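Local coordinates for intergenic-region protein (Escherichia coli CFT073, PDB 2WJ9), which probably inhibits restriction enzymes of the host cell, which would protect incoming foreign DNA from cleavage, at residues 91-96 with 103-108; 124-129 with 176-181; 132-137 with 170-175. All coordinates share one frame; numbering follows the deposited sequence. Where two conformers were deposited one is given.

Contact 1. Residues 91-96 with 103-108; sequences GIWNLY and AFMAPE
The N-H of N94 runs almost straight to A106 O, at 2.8 Å from N to O and 168° at the hydrogen, and approaches from above the carbonyl plane. Strands 93-98 and 103-107 form a beta hairpin here, and A106 N returns a bond to N94 O. Y96 and F104 make the next hydrogen-bonded pair, N to O in both directions. L95 and M105 lie between these two as a non-hydrogen-bonded pair, their side chains side by side on one face of the sheet, with L95 CD2 3.6 Å from M105 CB. On that side M105 reaches helices 59-64 and 73-84.

The other face carries Y96, F104 and A106. F104 CG sits between the backbone N and the carbonyl carbon (chi1 68°), which turns it back toward Y96; Y96 CB then lies over the ring face, toward the rim, 3.7 Å from F104 CE2. The two rings are nearly parallel, at 20°, but displaced along their planes enough that little of one covers the other, their centroids 5.3 Å from each other. A106 O meets the edge of the Y96 ring.

Toward the open end of the hairpin, P107 CD sits squarely over one face of W93, 3.6 Å from the centroid of its six-membered ring. A water bridges the strands here, donating to I92 O at 2.7 Å and accepting from E108 N at 2.9 Å.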
loop_
_atom_site.group_PDB
_atom_site.type_symbol
_atom_site.label_atom_id
_atom_site.label_comp_id
_atom_site.label_asym_id
_atom_site.label_seq_id
_atom_site.Cartn_x
_atom_site.Cartn_y
_atom_site.Cartn_z
ATOM N N GLY B 91 -24.035 -15.620 -6.389
ATOM C CA GLY B 91 -22.764 -16.338 -6.537
ATOM C C GLY B 91 -22.295 -17.154 -5.339
ATOM O O GLY B 91 -22.883 -17.106 -4.256
ATOM N N ILE B 92 -21.228 -17.918 -5.568
ATOM C CA ILE B 92 -20.566 -18.737 -4.551
ATOM C C ILE B 92 -19.212 -18.090 -4.281
ATOM O O ILE B 92 -18.413 -17.940 -5.197
ATOM C CB ILE B 92 -20.349 -20.194 -5.058
ATOM C CG1 ILE B 92 -21.677 -20.842 -5.477
ATOM C CG2 ILE B 92 -19.657 -21.052 -3.997
ATOM C CD1 ILE B 92 -22.676 -20.999 -4.355
ATOM N N TRP B 93 -18.963 -17.704 -3.030
ATOM C CA TRP B 93 -17.793 -16.891 -2.675
ATOM C C TRP B 93 -16.625 -17.723 -2.131
ATOM O O TRP B 93 -16.802 -18.568 -1.247
ATOM C CB TRP B 93 -18.199 -15.803 -1.679
ATOM C CG TRP B 93 -19.055 -14.765 -2.325
ATOM C CD1 TRP B 93 -20.288 -14.960 -2.890
ATOM C CD2 TRP B 93 -18.744 -13.374 -2.512
ATOM N NE1 TRP B 93 -20.756 -13.782 -3.412
ATOM C CE2 TRP B 93 -19.838 -12.792 -3.187
ATOM C CE3 TRP B 93 -17.653 -12.563 -2.167
ATOM C CZ2 TRP B 93 -19.871 -11.439 -3.533
ATOM C CZ3 TRP B 93 -17.691 -11.211 -2.502
ATOM C CH2 TRP B 93 -18.795 -10.665 -3.180
ATOM N N ASN B 94 -15.441 -17.475 -2.684
ATOM C CA ASN B 94 -14.208 -18.156 -2.274
ATOM C C ASN B 94 -13.246 -17.192 -1.577
ATOM O O ASN B 94 -13.389 -15.969 -1.674
ATOM C CB ASN B 94 -13.493 -18.753 -3.489
ATOM C CG ASN B 94 -14.374 -19.687 -4.298
ATOM O OD1 ASN B 94 -14.429 -19.592 -5.527
ATOM N ND2 ASN B 94 -15.051 -20.602 -3.621
ATOM N N LEU B 95 -12.261 -17.763 -0.888
ATOM C CA LEU B 95 -11.223 -16.995 -0.213
ATOM C C LEU B 95 -9.905 -17.111 -0.979
ATOM O O LEU B 95 -9.571 -18.182 -1.493
ATOM C CB LEU B 95 -11.064 -17.462 1.237
ATOM C CG LEU B 95 -12.344 -17.541 2.082
ATOM C CD1 LEU B 95 -12.036 -17.953 3.524
ATOM C CD2 LEU B 95 -13.125 -16.217 2.058
ATOM N N TYR B 96 -9.172 -15.996 -1.050
ATOM C CA TYR B 96 -7.932 -15.890 -1.836
ATOM C C TYR B 96 -6.796 -15.186 -1.069
ATOM O O TYR B 96 -7.028 -14.241 -0.314
ATOM C CB TYR B 96 -8.191 -15.121 -3.144
ATOM C CG TYR B 96 -9.155 -15.815 -4.075
ATOM C CD1 TYR B 96 -8.711 -16.778 -4.978
ATOM C CD2 TYR B 96 -10.513 -15.522 -4.046
ATOM C CE1 TYR B 96 -9.596 -17.427 -5.830
ATOM C CE2 TYR B 96 -11.408 -16.155 -4.900
ATOM C CZ TYR B 96 -10.947 -17.117 -5.785
ATOM O OH TYR B 96 -11.840 -17.765 -6.626
ATOM N N ALA B 103 -4.955 -10.382 0.913
ATOM C CA ALA B 103 -5.956 -11.446 0.948
ATOM C C ALA B 103 -7.336 -10.828 0.721
ATOM O O ALA B 103 -7.564 -9.655 1.059
ATOM C CB ALA B 103 -5.903 -12.200 2.291
ATOM N N PHE B 104 -8.243 -11.606 0.141
ATOM C CA PHE B 104 -9.597 -11.117 -0.155
ATOM C C PHE B 104 -10.601 -12.258 -0.377
ATOM O O PHE B 104 -10.262 -13.439 -0.298
ATOM C CB PHE B 104 -9.571 -10.146 -1.348
ATOM C CG PHE B 104 -9.221 -10.785 -2.664
ATOM C CD1 PHE B 104 -10.209 -11.125 -3.569
ATOM C CD2 PHE B 104 -7.895 -11.032 -3.007
ATOM C CE1 PHE B 104 -9.897 -11.702 -4.796
ATOM C CE2 PHE B 104 -7.574 -11.610 -4.236
ATOM C CZ PHE B 104 -8.570 -11.942 -5.128
ATOM N N MET B 105 -11.856 -11.908 -0.616
ATOM C CA MET B 105 -12.872 -12.900 -0.961
ATOM C C MET B 105 -13.647 -12.431 -2.180
ATOM O O MET B 105 -13.895 -11.237 -2.336
ATOM C CB MET B 105 -13.824 -13.163 0.216
ATOM C CG MET B 105 -14.700 -11.988 0.617
ATOM S SD MET B 105 -15.709 -12.273 2.101
ATOM C CE MET B 105 -16.284 -13.925 1.809
ATOM N N ALA B 106 -14.011 -13.372 -3.043
ATOM C CA ALA B 106 -14.754 -13.053 -4.269
ATOM C C ALA B 106 -15.381 -14.306 -4.868
ATOM O O ALA B 106 -14.998 -15.420 -4.523
ATOM C CB ALA B 106 -13.804 -12.413 -5.291
ATOM N N PRO B 107 -16.356 -14.132 -5.769
ATOM C CA PRO B 107 -16.655 -15.240 -6.679
ATOM C C PRO B 107 -15.479 -15.562 -7.621
ATOM O O PRO B 107 -14.565 -14.747 -7.804
ATOM C CB PRO B 107 -17.870 -14.735 -7.476
ATOM C CG PRO B 107 -18.432 -13.606 -6.661
ATOM C CD PRO B 107 -17.255 -12.988 -5.971
ATOM N N GLU B 108 -15.522 -16.754 -8.204
ATOM C CA GLU B 108 -14.480 -17.263 -9.099
ATOM C C GLU B 108 -14.243 -16.343 -10.308
ATOM O O GLU B 108 -15.193 -15.752 -10.821
ATOM C CB GLU B 108 -14.925 -18.641 -9.595
ATOM C CG GLU B 108 -13.894 -19.466 -10.305
ATOM C CD GLU B 108 -14.459 -20.823 -10.680
ATOM O OE1 GLU B 108 -14.036 -21.835 -10.079
ATOM O OE2 GLU B 108 -15.353 -20.871 -11.551
HETATM O O HOH W 1 -17.379 -18.930 -7.496
#

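Contact 2. Residues 124-129 with 176-181; sequences NGNRAE and IMRIID
N124 and N126 carry most of the hydrogen bonding between the start of strand 126-130 and the C-terminal end of helix 173-180. N124 ND2 donates to D181 O at 2.8 Å, an oxygen lying close to the plane of the N124 amide, and, over a longer and more bent path, to I179 O at 3.2 Å, reaching that oxygen from above its carbonyl plane. N126 ND2 donates to R178 O at 3.0 Å and to water 2, which in turn donates to D181 OD2. In the reverse direction R178, extended from CG to NE, carries NE out to donate to R127 O at 2.9 Å, an oxygen at the guanidinium edge. In the turn leading into the strand, N124 OD1 accepts from N126 N, an Asx turn, and G125 and N126 opposite N121 form a G1 beta bulge.

Stacking comes next: the N126 amide lies over one face of the R178 guanidinium, the planes 21° apart and CG offset toward the rim.

Apolar contact is slight: I179 CD1 lies 4.2 Å from A128 CB. The same methyl rests against a backbone oxygen, N126 O, at 3.6 Å.

The amide N-H donors would thus offset both the partial negative charge of the helix-end carbonyls and the full charge of the terminal carboxylate.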
loop_
_atom_site.group_PDB
_atom_site.type_symbol
_atom_site.label_atom_id
_atom_site.label_comp_id
_atom_site.label_asym_id
_atom_site.label_seq_id
_atom_site.Cartn_x
_atom_site.Cartn_y
_atom_site.Cartn_z
ATOM N N ASN B 124 -20.772 8.178 -4.848
ATOM C CA ASN B 124 -20.194 8.905 -6.009
ATOM C C ASN B 124 -21.080 9.005 -7.267
ATOM O O ASN B 124 -20.710 9.684 -8.223
ATOM C CB ASN B 124 -18.799 8.360 -6.372
ATOM C CG ASN B 124 -18.813 6.901 -6.818
ATOM O OD1 ASN B 124 -19.811 6.392 -7.317
ATOM N ND2 ASN B 124 -17.677 6.230 -6.653
ATOM N N GLY B 125 -22.232 8.336 -7.269
ATOM C CA GLY B 125 -23.192 8.430 -8.379
ATOM C C GLY B 125 -22.871 7.626 -9.632
ATOM O O GLY B 125 -23.521 7.805 -10.665
ATOM N N ASN B 126 -21.896 6.722 -9.537
ATOM C CA ASN B 126 -21.398 5.960 -10.693
ATOM C C ASN B 126 -22.007 4.564 -10.824
ATOM O O ASN B 126 -22.171 3.858 -9.833
ATOM C CB ASN B 126 -19.876 5.812 -10.611
ATOM C CG ASN B 126 -19.142 7.135 -10.740
ATOM O OD1 ASN B 126 -19.672 8.108 -11.284
ATOM N ND2 ASN B 126 -17.910 7.176 -10.243
ATOM N N ARG B 127 -22.350 4.190 -12.058
ATOM C CA ARG B 127 -22.705 2.810 -12.401
ATOM C C ARG B 127 -21.509 2.165 -13.102
ATOM O O ARG B 127 -20.749 2.844 -13.789
ATOM C CB ARG B 127 -23.937 2.740 -13.312
ATOM C CG ARG B 127 -25.254 3.129 -12.648
ATOM C CD ARG B 127 -26.468 2.640 -13.446
ATOM N NE ARG B 127 -27.706 3.341 -13.094
ATOM C CZ ARG B 127 -28.415 3.150 -11.977
ATOM N NH1 ARG B 127 -28.023 2.280 -11.050
ATOM N NH2 ARG B 127 -29.530 3.845 -11.779
ATOM N N ALA B 128 -21.347 0.857 -12.926
ATOM C CA ALA B 128 -20.282 0.117 -13.597
ATOM C C ALA B 128 -20.660 -1.347 -13.773
ATOM O O ALA B 128 -21.238 -1.959 -12.875
ATOM C CB ALA B 128 -18.975 0.236 -12.824
ATOM N N GLU B 129 -20.323 -1.889 -14.942
ATOM C CA GLU B 129 -20.569 -3.285 -15.281
ATOM C C GLU B 129 -19.250 -4.059 -15.178
ATOM O O GLU B 129 -18.233 -3.614 -15.699
ATOM C CB GLU B 129 -21.144 -3.377 -16.692
ATOM C CG GLU B 129 -21.744 -4.724 -17.049
ATOM C CD GLU B 129 -22.536 -4.695 -18.345
ATOM O OE1 GLU B 129 -22.704 -3.603 -18.944
ATOM O OE2 GLU B 129 -22.990 -5.777 -18.776
ATOM N N ILE B 176 -13.394 -1.169 -11.579
ATOM C CA ILE B 176 -13.204 -1.262 -10.124
ATOM C C ILE B 176 -12.951 0.127 -9.528
ATOM O O ILE B 176 -13.566 0.499 -8.533
ATOM C CB ILE B 176 -12.032 -2.204 -9.756
ATOM C CG1 ILE B 176 -12.343 -3.644 -10.169
ATOM C CG2 ILE B 176 -11.703 -2.126 -8.239
ATOM C CD1 ILE B 176 -11.120 -4.572 -10.195
ATOM N N MET B 177 -12.058 0.892 -10.152
ATOM C CA MET B 177 -11.692 2.216 -9.646
ATOM C C MET B 177 -12.842 3.204 -9.801
ATOM O O MET B 177 -12.976 4.128 -9.007
ATOM C CB MET B 177 -10.449 2.749 -10.357
ATOM C CG MET B 177 -9.183 2.010 -9.970
ATOM S SD MET B 177 -8.744 2.305 -8.242
ATOM C CE MET B 177 -7.938 0.777 -7.844
ATOM N N ARG B 178 -13.674 2.998 -10.819
ATOM C CA ARG B 178 -14.846 3.855 -11.046
ATOM C C ARG B 178 -15.864 3.699 -9.918
ATOM O O ARG B 178 -16.403 4.685 -9.412
ATOM C CB ARG B 178 -15.492 3.535 -12.400
ATOM C CG ARG B 178 -16.884 4.109 -12.618
ATOM C CD ARG B 178 -17.259 4.052 -14.102
ATOM N NE ARG B 178 -18.579 4.604 -14.377
ATOM C CZ ARG B 178 -18.876 5.901 -14.400
ATOM N NH1 ARG B 178 -17.944 6.819 -14.150
ATOM N NH2 ARG B 178 -20.118 6.285 -14.673
ATOM N N ILE B 179 -16.123 2.455 -9.531
ATOM C CA ILE B 179 -17.151 2.176 -8.535
ATOM C C ILE B 179 -16.729 2.614 -7.130
ATOM O O ILE B 179 -17.568 3.054 -6.346
ATOM C CB ILE B 179 -17.608 0.685 -8.574
ATOM C CG1 ILE B 179 -19.023 0.531 -8.001
ATOM C CG2 ILE B 179 -16.629 -0.205 -7.843
ATOM C CD1 ILE B 179 -20.117 1.118 -8.887
ATOM N N ILE B 180 -15.438 2.524 -6.817
ATOM C CA ILE B 180 -14.958 2.880 -5.475
ATOM C C ILE B 180 -14.508 4.337 -5.352
ATOM O O ILE B 180 -14.125 4.767 -4.264
ATOM C CB ILE B 180 -13.797 1.957 -4.999
ATOM C CG1 ILE B 180 -12.521 2.174 -5.818
ATOM C CG2 ILE B 180 -14.221 0.499 -5.060
ATOM C CD1 ILE B 180 -11.283 1.573 -5.170
ATOM N N ASP B 181 -14.550 5.079 -6.460
ATOM C CA ASP B 181 -13.955 6.417 -6.529
ATOM C C ASP B 181 -14.451 7.327 -5.416
ATOM O O ASP B 181 -15.631 7.300 -5.059
ATOM C CB ASP B 181 -14.247 7.075 -7.877
ATOM C CG ASP B 181 -13.477 8.366 -8.071
ATOM O OD1 ASP B 181 -12.229 8.322 -8.037
ATOM O OD2 ASP B 181 -14.122 9.421 -8.254
ATOM O OXT ASP B 181 -13.671 8.107 -4.865
HETATM O O HOH W 2 -16.435 9.503 -9.599
#

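Contact 3. Residues 132-137 with 170-175; sequences PEAAGI and HPECSA
A buried His-carboxylate hydrogen bond ties the first turn of helix 132-151 to the type I beta turn, H170 to C173, that leads into helix 173-180. H170 NE2 donates to E133 OE1 at 2.9 Å, and the N-H points almost exactly at the oxygen, 177° at the hydrogen. E133 OE1 lies in the plane of the imidazole, whereas the nitrogen sits well above the plane of the carboxylate, the two flat groups being turned 51° from each other.

The other ring nitrogen is used as well. H170 ND1 accepts the backbone N-H of E172, the N-cap residue of helix 173-180, at 3.0 Å. With one nitrogen donating and the other accepting, the ring is fixed in its rotation, and the arrangement is consistent with a neutral imidazole protonated at NE2. H170 CG is anti to the backbone N (chi1 -162°), which sets it on the side of helix 132-151.

Apolar groups fill in beside the bond. I137 CD1 rests 3.7 Å from H170 CD2, and A134 CB packs against the end of the E172 side chain, 3.7 Å from OE2. That oxygen has its polar partner in S131 OG, which also hydrogen-bonds A134 N, while E133 OE2 has a weak bond to Y166 OH.

In the fold around the contact, strand 117-121 packs on A135 through W117 and L119, strand 126-130 lies beside E172, and I137 is covered by F104 of strand 103-107 and Y166 of helix 154-168.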
loop_
_atom_site.group_PDB
_atom_site.type_symbol
_atom_site.label_atom_id
_atom_site.label_comp_id
_atom_site.label_asym_id
_atom_site.label_seq_id
_atom_site.Cartn_x
_atom_site.Cartn_y
_atom_site.Cartn_z
ATOM N N PRO B 132 -18.277 -10.977 -11.746
ATOM C CA PRO B 132 -18.387 -11.289 -10.314
ATOM C C PRO B 132 -17.065 -11.173 -9.533
ATOM O O PRO B 132 -17.075 -10.600 -8.432
ATOM C CB PRO B 132 -18.937 -12.716 -10.320
ATOM C CG PRO B 132 -19.781 -12.762 -11.566
ATOM C CD PRO B 132 -18.975 -11.983 -12.574
ATOM N N GLU B 133 -15.954 -11.677 -10.083
ATOM C CA GLU B 133 -14.630 -11.524 -9.418
ATOM C C GLU B 133 -14.316 -10.062 -9.125
ATOM O O GLU B 133 -13.939 -9.714 -7.998
ATOM C CB GLU B 133 -13.425 -12.114 -10.214
ATOM C CG GLU B 133 -12.133 -12.285 -9.303
ATOM C CD GLU B 133 -10.745 -12.056 -9.966
ATOM O OE1 GLU B 133 -10.651 -11.676 -11.149
ATOM O OE2 GLU B 133 -9.709 -12.263 -9.258
ATOM N N ALA B 134 -14.440 -9.213 -10.145
ATOM C CA ALA B 134 -14.109 -7.790 -9.998
ATOM C C ALA B 134 -15.004 -7.076 -8.974
ATOM O O ALA B 134 -14.527 -6.247 -8.190
ATOM C CB ALA B 134 -14.152 -7.082 -11.345
ATOM N N ALA B 135 -16.300 -7.398 -8.985
ATOM C CA ALA B 135 -17.232 -6.902 -7.962
ATOM C C ALA B 135 -16.776 -7.233 -6.533
ATOM O O ALA B 135 -16.800 -6.373 -5.646
ATOM C CB ALA B 135 -18.628 -7.458 -8.211
ATOM N N GLY B 136 -16.362 -8.479 -6.313
ATOM C CA GLY B 136 -15.837 -8.902 -5.016
ATOM C C GLY B 136 -14.591 -8.127 -4.591
ATOM O O GLY B 136 -14.450 -7.741 -3.419
ATOM N N ILE B 137 -13.681 -7.902 -5.536
ATOM C CA ILE B 137 -12.490 -7.082 -5.265
ATOM C C ILE B 137 -12.917 -5.671 -4.818
ATOM O O ILE B 137 -12.442 -5.161 -3.798
ATOM C CB ILE B 137 -11.546 -7.033 -6.488
ATOM C CG1 ILE B 137 -10.920 -8.421 -6.735
ATOM C CG2 ILE B 137 -10.474 -5.980 -6.283
ATOM C CD1 ILE B 137 -10.171 -8.548 -8.058
ATOM N N HIS B 170 -5.357 -5.252 -12.615
ATOM C CA HIS B 170 -6.469 -6.117 -13.060
ATOM C C HIS B 170 -7.013 -5.674 -14.422
ATOM O O HIS B 170 -7.057 -4.480 -14.697
ATOM C CB HIS B 170 -7.590 -6.077 -12.012
ATOM C CG HIS B 170 -8.567 -7.210 -12.111
ATOM N ND1 HIS B 170 -9.660 -7.181 -12.952
ATOM C CD2 HIS B 170 -8.638 -8.388 -11.445
ATOM C CE1 HIS B 170 -10.344 -8.305 -12.822
ATOM N NE2 HIS B 170 -9.741 -9.058 -11.919
ATOM N N PRO B 171 -7.428 -6.633 -15.279
ATOM C CA PRO B 171 -8.034 -6.275 -16.573
ATOM C C PRO B 171 -9.246 -5.350 -16.471
ATOM O O PRO B 171 -9.506 -4.588 -17.395
ATOM C CB PRO B 171 -8.466 -7.621 -17.168
ATOM C CG PRO B 171 -7.758 -8.660 -16.407
ATOM C CD PRO B 171 -7.328 -8.093 -15.093
ATOM N N GLU B 172 -9.971 -5.436 -15.357
ATOM C CA GLU B 172 -11.140 -4.589 -15.094
ATOM C C GLU B 172 -10.849 -3.469 -14.086
ATOM O O GLU B 172 -11.751 -3.005 -13.384
ATOM C CB GLU B 172 -12.305 -5.458 -14.609
ATOM C CG GLU B 172 -12.714 -6.515 -15.616
ATOM C CD GLU B 172 -13.815 -7.400 -15.098
ATOM O OE1 GLU B 172 -14.988 -6.958 -15.090
ATOM O OE2 GLU B 172 -13.509 -8.547 -14.710
ATOM N N CYS B 173 -9.590 -3.033 -14.024
ATOM C CA CYS B 173 -9.180 -1.929 -13.150
ATOM C C CYS B 173 -10.061 -0.685 -13.309
ATOM O O CYS B 173 -10.444 -0.067 -12.321
ATOM C CB CYS B 173 -7.722 -1.545 -13.422
ATOM S SG CYS B 173 -7.087 -0.173 -12.415
ATOM N N SER B 174 -10.364 -0.321 -14.552
ATOM C CA SER B 174 -11.130 0.897 -14.827
ATOM C C SER B 174 -12.490 0.860 -14.133
ATOM O O SER B 174 -12.882 1.826 -13.477
ATOM C CB SER B 174 -11.303 1.112 -16.334
ATOM O OG SER B 174 -11.946 0.008 -16.947
ATOM N N ALA B 175 -13.199 -0.258 -14.272
ATOM C CA ALA B 175 -14.508 -0.426 -13.633
ATOM C C ALA B 175 -14.402 -0.470 -12.101
ATOM O O ALA B 175 -15.214 0.126 -11.402
ATOM C CB ALA B 175 -15.210 -1.675 -14.163
#

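Overall arrangement
Contacts 1 and 3 are buried, contact 2 only partly so. Contact 1 is local, a hairpin of backbone bonds and aromatic and aliphatic packing; the other two bring together elements far apart in sequence. Contacts 2 and 3 share helix 173-180, held at its start by a histidine-glutamate pair and at its end by asparagine amides; strand 126-130 leads into helix 132-151, and contact 3 is nested within the loop that contact 2 closes. Helix 132-151 also meets the hairpin: P107 CD lies 3.4 Å from P132 O, and W93 packs on G136. Contacts 1 and 2 do not touch, their nearest atoms about 9 Å apart.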